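Local coordinates for protein heavy metal cation tricomponent efflux pump ZneA(CzcA-like) (Cupriavidus metallidurans, PDB 4K0J) that exports Zn(II) in exchange for protons, as the inner-membrane RND-family subunit of a tripartite heavy-metal efflux pump, at residues C[454-458]-C[850-854]; C[542-548]-C[907-911]. All blocks are in the same frame, centred on the assembly; numbering follows the deposited sequence.

Overall arrangement
The chain leaves the membrane domain for the periplasm twice and returns each time, and both contacts lie near where the two domains meet. Helix 455-460 comes first, in the N-terminal half. The loop 542-548 follows, on the way from membrane helix 521-536 to strand 554-560. Helix 848-873 then leads from the second periplasmic part back to the membrane, and 907-911 joins two membrane helices. Contact 1 closes a loop of 391 residues and contact 2 one of 358. The segments alternate, so the loops cross rather than nest. Their centres lie about 13 Å apart. Phe546 of contact 2 links them, packing on Ile456, Glu457 and Asn851 of contact 1.

Contact 1: C[454-458]-C[850-854]; sequences QRIEY and ENQQR
This is a polar side-chain contact between two helices near the junction of the membrane and periplasmic domains. Segment 454-458 enters short helix 455-460; segment 850-854 is a regular turn of helix 848-873. The backbones stay apart, with the closest CA atoms, Glu457 and Asn851, 8.3 Å from each other. Arg455 bridges the gap. Its backbone has a positive phi (54°), and its side chain is m at chi1, t at chi2 and m at chi3. Arg455 NH2 lies 3.3 Å from Glu457 OE1, a salt bridge with a weak hydrogen bond. Arg455 NH1 makes a long salt bridge of 3.7 Å to Glu850 OE1. Arg854 CB lies over one guanidinium face, 3.3 Å from Arg455 NH2. Ile456, p at chi1, brings its CD1 within 3.4 Å of Asn851 OD1. Arg455, Glu457 and Glu850 thus form a salt-bridge network. Its reach across the gap is long and so probably weak, and van der Waals contacts and Phe546, packed on both segments, supplement it.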
ATOM      1  N   GLN C 454      20.384 -14.038  -0.336  1.00123.23           N
ATOM      2  CA  GLN C 454      19.360 -13.184  -0.918  1.00126.83           C
ATOM      3  C   GLN C 454      19.806 -12.663  -2.281  1.00107.24           C
ATOM      4  O   GLN C 454      20.705 -13.226  -2.903  1.00103.87           O
ATOM      5  CB  GLN C 454      19.045 -12.022   0.027  1.00148.99           C
ATOM      6  CG  GLN C 454      18.571 -12.465   1.407  1.00162.11           C
ATOM      7  CD  GLN C 454      18.478 -11.318   2.399  1.00170.02           C
ATOM      8  OE1 GLN C 454      19.034 -10.242   2.180  1.00172.74           O
ATOM      9  NE2 GLN C 454      17.770 -11.546   3.499  1.00172.07           N
ATOM     10  N   ARG C 455      19.165 -11.591  -2.737  1.00 92.61           N
ATOM     11  CA  ARG C 455      19.490 -10.958  -4.014  1.00 82.29           C
ATOM     12  C   ARG C 455      19.464 -11.914  -5.206  1.00 68.88           C
ATOM     13  O   ARG C 455      18.583 -12.770  -5.331  1.00 65.53           O
ATOM     14  CB  ARG C 455      20.858 -10.270  -3.958  1.00 85.26           C
ATOM     15  CG  ARG C 455      21.068  -9.335  -2.780  1.00 91.56           C
ATOM     16  CD  ARG C 455      22.482  -8.777  -2.807  1.00101.46           C
ATOM     17  NE  ARG C 455      23.442  -9.777  -3.272  1.00107.57           N
ATOM     18  CZ  ARG C 455      24.724  -9.533  -3.526  1.00107.62           C
ATOM     19  NH1 ARG C 455      25.222  -8.314  -3.362  1.00106.98           N
ATOM     20  NH2 ARG C 455      25.511 -10.512  -3.950  1.00105.09           N
ATOM     21  N   ILE C 456      20.462 -11.760  -6.070  1.00 59.24           N
ATOM     22  CA  ILE C 456      20.511 -12.463  -7.342  1.00 60.65           C
ATOM     23  C   ILE C 456      20.779 -13.963  -7.191  1.00 71.08           C
ATOM     24  O   ILE C 456      20.177 -14.779  -7.893  1.00 62.22           O
ATOM     25  CB  ILE C 456      21.532 -11.797  -8.303  1.00 47.56           C
ATOM     26  CG1 ILE C 456      22.970 -12.069  -7.872  1.00 56.95           C
ATOM     27  CG2 ILE C 456      21.315 -10.289  -8.342  1.00 49.63           C
ATOM     28  CD1 ILE C 456      23.959 -11.091  -8.461  1.00 74.43           C
ATOM     29  N   GLU C 457      21.660 -14.327  -6.260  1.00 84.43           N
ATOM     30  CA  GLU C 457      22.007 -15.728  -6.051  1.00 86.13           C
ATOM     31  C   GLU C 457      20.833 -16.483  -5.442  1.00 77.11           C
ATOM     32  O   GLU C 457      20.794 -17.714  -5.450  1.00 80.86           O
ATOM     33  CB  GLU C 457      23.261 -15.868  -5.179  1.00 99.08           C
ATOM     34  CG  GLU C 457      23.136 -15.294  -3.777  1.00107.03           C
ATOM     35  CD  GLU C 457      23.520 -13.830  -3.702  1.00110.51           C
ATOM     36  OE1 GLU C 457      23.731 -13.206  -4.765  1.00106.94           O
ATOM     37  OE2 GLU C 457      23.612 -13.304  -2.574  1.00115.56           O
ATOM     38  N   TYR C 458      19.873 -15.733  -4.916  1.00 64.71           N
ATOM     39  CA  TYR C 458      18.630 -16.323  -4.448  1.00 62.97           C
ATOM     40  C   TYR C 458      17.613 -16.402  -5.581  1.00 62.00           C
ATOM     41  O   TYR C 458      17.038 -17.462  -5.819  1.00 59.81           O
ATOM     42  CB  TYR C 458      18.059 -15.526  -3.275  1.00 65.22           C
ATOM     43  CG  TYR C 458      16.647 -15.912  -2.897  1.00 58.55           C
ATOM     44  CD1 TYR C 458      16.403 -16.968  -2.033  1.00 54.37           C
ATOM     45  CD2 TYR C 458      15.556 -15.213  -3.402  1.00 50.70           C
ATOM     46  CE1 TYR C 458      15.112 -17.318  -1.683  1.00 57.54           C
ATOM     47  CE2 TYR C 458      14.270 -15.555  -3.063  1.00 48.35           C
ATOM     48  CZ  TYR C 458      14.049 -16.605  -2.204  1.00 61.03           C
ATOM     49  OH  TYR C 458      12.756 -16.937  -1.871  1.00 73.79           O
ATOM     50  N   GLU C 850      31.585  -7.880  -5.400  1.00115.86           N
ATOM     51  CA  GLU C 850      30.646  -7.881  -4.286  1.00117.27           C
ATOM     52  C   GLU C 850      29.771  -9.124  -4.331  1.00115.90           C
ATOM     53  O   GLU C 850      29.425  -9.693  -3.292  1.00121.86           O
ATOM     54  CB  GLU C 850      29.780  -6.619  -4.302  1.00114.62           C
ATOM     55  CG  GLU C 850      28.671  -6.626  -3.260  1.00113.70           C
ATOM     56  CD  GLU C 850      28.122  -5.244  -2.974  1.00110.00           C
ATOM     57  OE1 GLU C 850      26.882  -5.090  -2.940  1.00110.82           O
ATOM     58  OE2 GLU C 850      28.932  -4.314  -2.772  1.00106.37           O
ATOM     59  N   ASN C 851      29.414  -9.538  -5.542  1.00109.47           N
ATOM     60  CA  ASN C 851      28.660 -10.768  -5.729  1.00104.31           C
ATOM     61  C   ASN C 851      29.424 -11.966  -5.156  1.00112.43           C
ATOM     62  O   ASN C 851      28.871 -12.764  -4.392  1.00115.14           O
ATOM     63  CB  ASN C 851      28.332 -10.983  -7.212  1.00 88.36           C
ATOM     64  CG  ASN C 851      27.252 -10.037  -7.722  1.00 72.42           C
ATOM     65  OD1 ASN C 851      26.511  -9.440  -6.938  1.00 70.37           O
ATOM     66  ND2 ASN C 851      27.150  -9.911  -9.042  1.00 58.16           N
ATOM     67  N   GLN C 852      30.702 -12.068  -5.515  1.00112.74           N
ATOM     68  CA  GLN C 852      31.574 -13.123  -5.006  1.00109.47           C
ATOM     69  C   GLN C 852      31.667 -13.077  -3.488  1.00106.97           C
ATOM     70  O   GLN C 852      31.600 -14.114  -2.826  1.00111.31           O
ATOM     71  CB  GLN C 852      32.978 -12.995  -5.602  1.00113.53           C
ATOM     72  CG  GLN C 852      33.973 -14.027  -5.079  1.00116.31           C
ATOM     73  CD  GLN C 852      35.418 -13.576  -5.227  1.00122.17           C
ATOM     74  OE1 GLN C 852      36.180 -14.140  -6.014  1.00125.90           O
ATOM     75  NE2 GLN C 852      35.805 -12.560  -4.461  1.00120.96           N
ATOM     76  N   GLN C 853      31.824 -11.873  -2.942  1.00100.70           N
ATOM     77  CA  GLN C 853      31.905 -11.698  -1.493  1.00103.08           C
ATOM     78  C   GLN C 853      30.652 -12.197  -0.768  1.00108.10           C
ATOM     79  O   GLN C 853      30.742 -13.007   0.158  1.00115.56           O
ATOM     80  CB  GLN C 853      32.184 -10.237  -1.131  1.00101.34           C
ATOM     81  CG  GLN C 853      33.636  -9.825  -1.301  1.00105.64           C
ATOM     82  CD  GLN C 853      33.937  -8.476  -0.677  1.00112.30           C
ATOM     83  OE1 GLN C 853      33.190  -7.514  -0.855  1.00112.33           O
ATOM     84  NE2 GLN C 853      35.036  -8.401   0.067  1.00117.37           N
ATOM     85  N   ARG C 854      29.489 -11.715  -1.195  1.00104.60           N
ATOM     86  CA  ARG C 854      28.229 -12.114  -0.579  1.00107.69           C
ATOM     87  C   ARG C 854      27.986 -13.617  -0.710  1.00 99.55           C
ATOM     88  O   ARG C 854      27.546 -14.268   0.240  1.00100.82           O
ATOM     89  CB  ARG C 854      27.062 -11.334  -1.186  1.00123.23           C
ATOM     90  CG  ARG C 854      27.124  -9.835  -0.948  1.00141.17           C
ATOM     91  CD  ARG C 854      27.116  -9.509   0.540  1.00157.18           C
ATOM     92  NE  ARG C 854      27.227  -8.073   0.786  1.00169.30           N
ATOM     93  CZ  ARG C 854      27.248  -7.519   1.995  1.00175.06           C
ATOM     94  NH1 ARG C 854      27.164  -8.280   3.077  1.00177.16           N
ATOM     95  NH2 ARG C 854      27.353  -6.202   2.121  1.00175.14           N
TER

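Contact 2: C[542-548]-C[907-911]; sequences IGRDFLP and MTLNV
Met907, in the loop after membrane helix 891-905, begins the second segment. Its carbonyl O meets Ile542 CD1 at 3.8 Å, and its side chain packs on helix 986-997. Both segments are irregular and largely extended, except at Phe546 and Val911. They run side by side in the same direction, with CA pairs Gly543-Thr908 at 4.8 Å, Arg544-Leu909 at 4.6 Å and Phe546-Asn910 at 4.6 Å. Thr908 follows, p at chi1, and its OG1 lies 3.1 Å from Asp545 CG. Leu909 N is 2.9 Å from Gly543 O, and Leu909 CD2 touches Ile542 CG2 at 4.3 Å. Asn910 is the N-cap of helix 911-939; its OD1 caps a backbone N just past the segment. Asn910 ND2 makes a weak hydrogen bond of 3.3 Å to Thr908 OG1, and Asn910 CG touches Pro548 CD at 3.7 Å. Val911 opens the helix: its N gives a weak hydrogen bond of 3.4 Å to Phe546 O. The chain leaving helix 521-536 for the periplasmic domain is therefore packed along the loop into membrane helix 911-939 and its first residue. Close backbone and side-chain fit dominates, and the weak Val911-Phe546 hydrogen bond adds to it.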
ATOM      1  N   ILE C 542      41.463 -24.608  -6.889  1.00123.82           N
ATOM      2  CA  ILE C 542      40.374 -24.347  -7.826  1.00125.94           C
ATOM      3  C   ILE C 542      40.103 -22.846  -7.959  1.00125.51           C
ATOM      4  O   ILE C 542      40.226 -22.092  -6.992  1.00126.80           O
ATOM      5  CB  ILE C 542      39.073 -25.096  -7.423  1.00 90.27           C
ATOM      6  CG1 ILE C 542      38.024 -25.015  -8.536  1.00 87.46           C
ATOM      7  CG2 ILE C 542      38.502 -24.546  -6.126  1.00 87.51           C
ATOM      8  CD1 ILE C 542      38.476 -25.608  -9.848  1.00 89.74           C
ATOM      9  N   GLY C 543      39.762 -22.417  -9.171  1.00118.58           N
ATOM     10  CA  GLY C 543      39.390 -21.036  -9.409  1.00110.21           C
ATOM     11  C   GLY C 543      38.002 -20.755  -8.871  1.00102.29           C
ATOM     12  O   GLY C 543      37.184 -21.665  -8.749  1.00105.75           O
ATOM     13  N   ARG C 544      37.732 -19.496  -8.546  1.00 94.27           N
ATOM     14  CA  ARG C 544      36.437 -19.116  -7.993  1.00 92.12           C
ATOM     15  C   ARG C 544      35.793 -17.982  -8.786  1.00 91.69           C
ATOM     16  O   ARG C 544      36.433 -16.970  -9.068  1.00 93.76           O
ATOM     17  CB  ARG C 544      36.582 -18.718  -6.522  1.00 92.05           C
ATOM     18  CG  ARG C 544      36.987 -19.863  -5.601  1.00 96.40           C
ATOM     19  CD  ARG C 544      37.364 -19.356  -4.219  1.00102.44           C
ATOM     20  NE  ARG C 544      36.388 -18.400  -3.701  1.00105.86           N
ATOM     21  CZ  ARG C 544      36.556 -17.683  -2.593  1.00107.07           C
ATOM     22  NH1 ARG C 544      37.666 -17.810  -1.877  1.00106.28           N
ATOM     23  NH2 ARG C 544      35.613 -16.837  -2.201  1.00105.06           N
ATOM     24  N   ASP C 545      34.525 -18.161  -9.147  1.00 92.68           N
ATOM     25  CA  ASP C 545      33.763 -17.133  -9.851  1.00 95.50           C
ATOM     26  C   ASP C 545      32.574 -16.684  -9.010  1.00 89.68           C
ATOM     27  O   ASP C 545      32.658 -16.612  -7.784  1.00 91.09           O
ATOM     28  CB  ASP C 545      33.266 -17.657 -11.203  1.00100.69           C
ATOM     29  CG  ASP C 545      34.386 -17.835 -12.212  1.00106.61           C
ATOM     30  OD1 ASP C 545      34.084 -17.977 -13.417  1.00103.10           O
ATOM     31  OD2 ASP C 545      35.566 -17.826 -11.804  1.00112.11           O
ATOM     32  N   PHE C 546      31.469 -16.374  -9.683  1.00 81.53           N
ATOM     33  CA  PHE C 546      30.204 -16.111  -9.008  1.00 72.57           C
ATOM     34  C   PHE C 546      29.061 -16.779  -9.759  1.00 66.10           C
ATOM     35  O   PHE C 546      28.088 -17.232  -9.158  1.00 71.27           O
ATOM     36  CB  PHE C 546      29.941 -14.614  -8.874  1.00 70.20           C
ATOM     37  CG  PHE C 546      28.576 -14.293  -8.342  1.00 66.20           C
ATOM     38  CD1 PHE C 546      27.567 -13.878  -9.192  1.00 61.74           C
ATOM     39  CD2 PHE C 546      28.296 -14.428  -6.996  1.00 64.41           C
ATOM     40  CE1 PHE C 546      26.308 -13.591  -8.709  1.00 54.78           C
ATOM     41  CE2 PHE C 546      27.038 -14.138  -6.506  1.00 65.49           C
ATOM     42  CZ  PHE C 546      26.042 -13.719  -7.365  1.00 57.22           C
ATOM     43  N   LEU C 547      29.186 -16.821 -11.080  1.00 55.28           N
ATOM     44  CA  LEU C 547      28.285 -17.589 -11.928  1.00 54.54           C
ATOM     45  C   LEU C 547      28.903 -17.737 -13.313  1.00 58.73           C
ATOM     46  O   LEU C 547      29.675 -16.880 -13.741  1.00 54.79           O
ATOM     47  CB  LEU C 547      26.890 -16.945 -12.002  1.00 58.09           C
ATOM     48  CG  LEU C 547      26.724 -15.433 -12.215  1.00 72.95           C
ATOM     49  CD1 LEU C 547      27.087 -14.971 -13.631  1.00 74.58           C
ATOM     50  CD2 LEU C 547      25.302 -15.014 -11.869  1.00 71.95           C
ATOM     51  N   PRO C 548      28.580 -18.835 -14.014  1.00 67.54           N
ATOM     52  CA  PRO C 548      29.048 -19.025 -15.391  1.00 69.94           C
ATOM     53  C   PRO C 548      28.490 -17.968 -16.340  1.00 75.33           C
ATOM     54  O   PRO C 548      27.611 -17.194 -15.953  1.00 78.59           O
ATOM     55  CB  PRO C 548      28.520 -20.420 -15.760  1.00 67.47           C
ATOM     56  CG  PRO C 548      27.460 -20.723 -14.757  1.00 66.48           C
ATOM     57  CD  PRO C 548      27.865 -20.019 -13.507  1.00 70.69           C
ATOM     58  N   MET C 907      36.501 -25.756 -15.352  1.00 97.65           N
ATOM     59  CA  MET C 907      35.493 -24.897 -14.742  1.00 90.49           C
ATOM     60  C   MET C 907      36.019 -24.221 -13.482  1.00 93.14           C
ATOM     61  O   MET C 907      37.196 -24.345 -13.140  1.00 96.38           O
ATOM     62  CB  MET C 907      34.237 -25.705 -14.401  1.00 79.32           C
ATOM     63  CG  MET C 907      33.526 -26.300 -15.606  1.00 75.31           C
ATOM     64  SD  MET C 907      32.155 -27.380 -15.143  1.00 63.48           S
ATOM     65  CE  MET C 907      31.179 -26.269 -14.135  1.00120.74           C
ATOM     66  N   THR C 908      35.133 -23.510 -12.792  1.00 92.83           N
ATOM     67  CA  THR C 908      35.483 -22.828 -11.552  1.00 95.97           C
ATOM     68  C   THR C 908      34.570 -23.271 -10.414  1.00 94.38           C
ATOM     69  O   THR C 908      33.974 -24.345 -10.472  1.00102.83           O
ATOM     70  CB  THR C 908      35.381 -21.305 -11.712  1.00 99.72           C
ATOM     71  OG1 THR C 908      34.037 -20.952 -12.066  1.00104.91           O
ATOM     72  CG2 THR C 908      36.328 -20.824 -12.796  1.00 98.55           C
ATOM     73  N   LEU C 909      34.459 -22.439  -9.382  1.00 85.42           N
ATOM     74  CA  LEU C 909      33.617 -22.753  -8.232  1.00 79.40           C
ATOM     75  C   LEU C 909      32.575 -21.666  -7.992  1.00 91.84           C
ATOM     76  O   LEU C 909      32.751 -20.800  -7.134  1.00 99.30           O
ATOM     77  CB  LEU C 909      34.468 -22.937  -6.977  1.00 70.35           C
ATOM     78  CG  LEU C 909      33.740 -23.601  -5.813  1.00 66.57           C
ATOM     79  CD1 LEU C 909      33.315 -24.998  -6.222  1.00 74.99           C
ATOM     80  CD2 LEU C 909      34.620 -23.648  -4.578  1.00 66.17           C
ATOM     81  N   ASN C 910      31.487 -21.723  -8.752  1.00 92.80           N
ATOM     82  CA  ASN C 910      30.434 -20.717  -8.678  1.00 90.01           C
ATOM     83  C   ASN C 910      29.332 -21.109  -7.705  1.00 81.65           C
ATOM     84  O   ASN C 910      29.306 -22.238  -7.215  1.00 89.67           O
ATOM     85  CB  ASN C 910      29.846 -20.488 -10.066  1.00 97.85           C
ATOM     86  CG  ASN C 910      29.848 -21.749 -10.906  1.00106.81           C
ATOM     87  OD1 ASN C 910      28.922 -22.556 -10.838  1.00112.93           O
ATOM     88  ND2 ASN C 910      30.900 -21.931 -11.697  1.00106.84           N
ATOM     89  N   VAL C 911      28.421 -20.179  -7.431  1.00 71.67           N
ATOM     90  CA  VAL C 911      27.307 -20.443  -6.522  1.00 69.62           C
ATOM     91  C   VAL C 911      26.453 -21.606  -7.029  1.00 70.19           C
ATOM     92  O   VAL C 911      25.871 -22.358  -6.244  1.00 78.56           O
ATOM     93  CB  VAL C 911      26.439 -19.176  -6.292  1.00 63.48           C
ATOM     94  CG1 VAL C 911      25.725 -18.760  -7.566  1.00 52.03           C
ATOM     95  CG2 VAL C 911      25.441 -19.406  -5.171  1.00 70.79           C
TER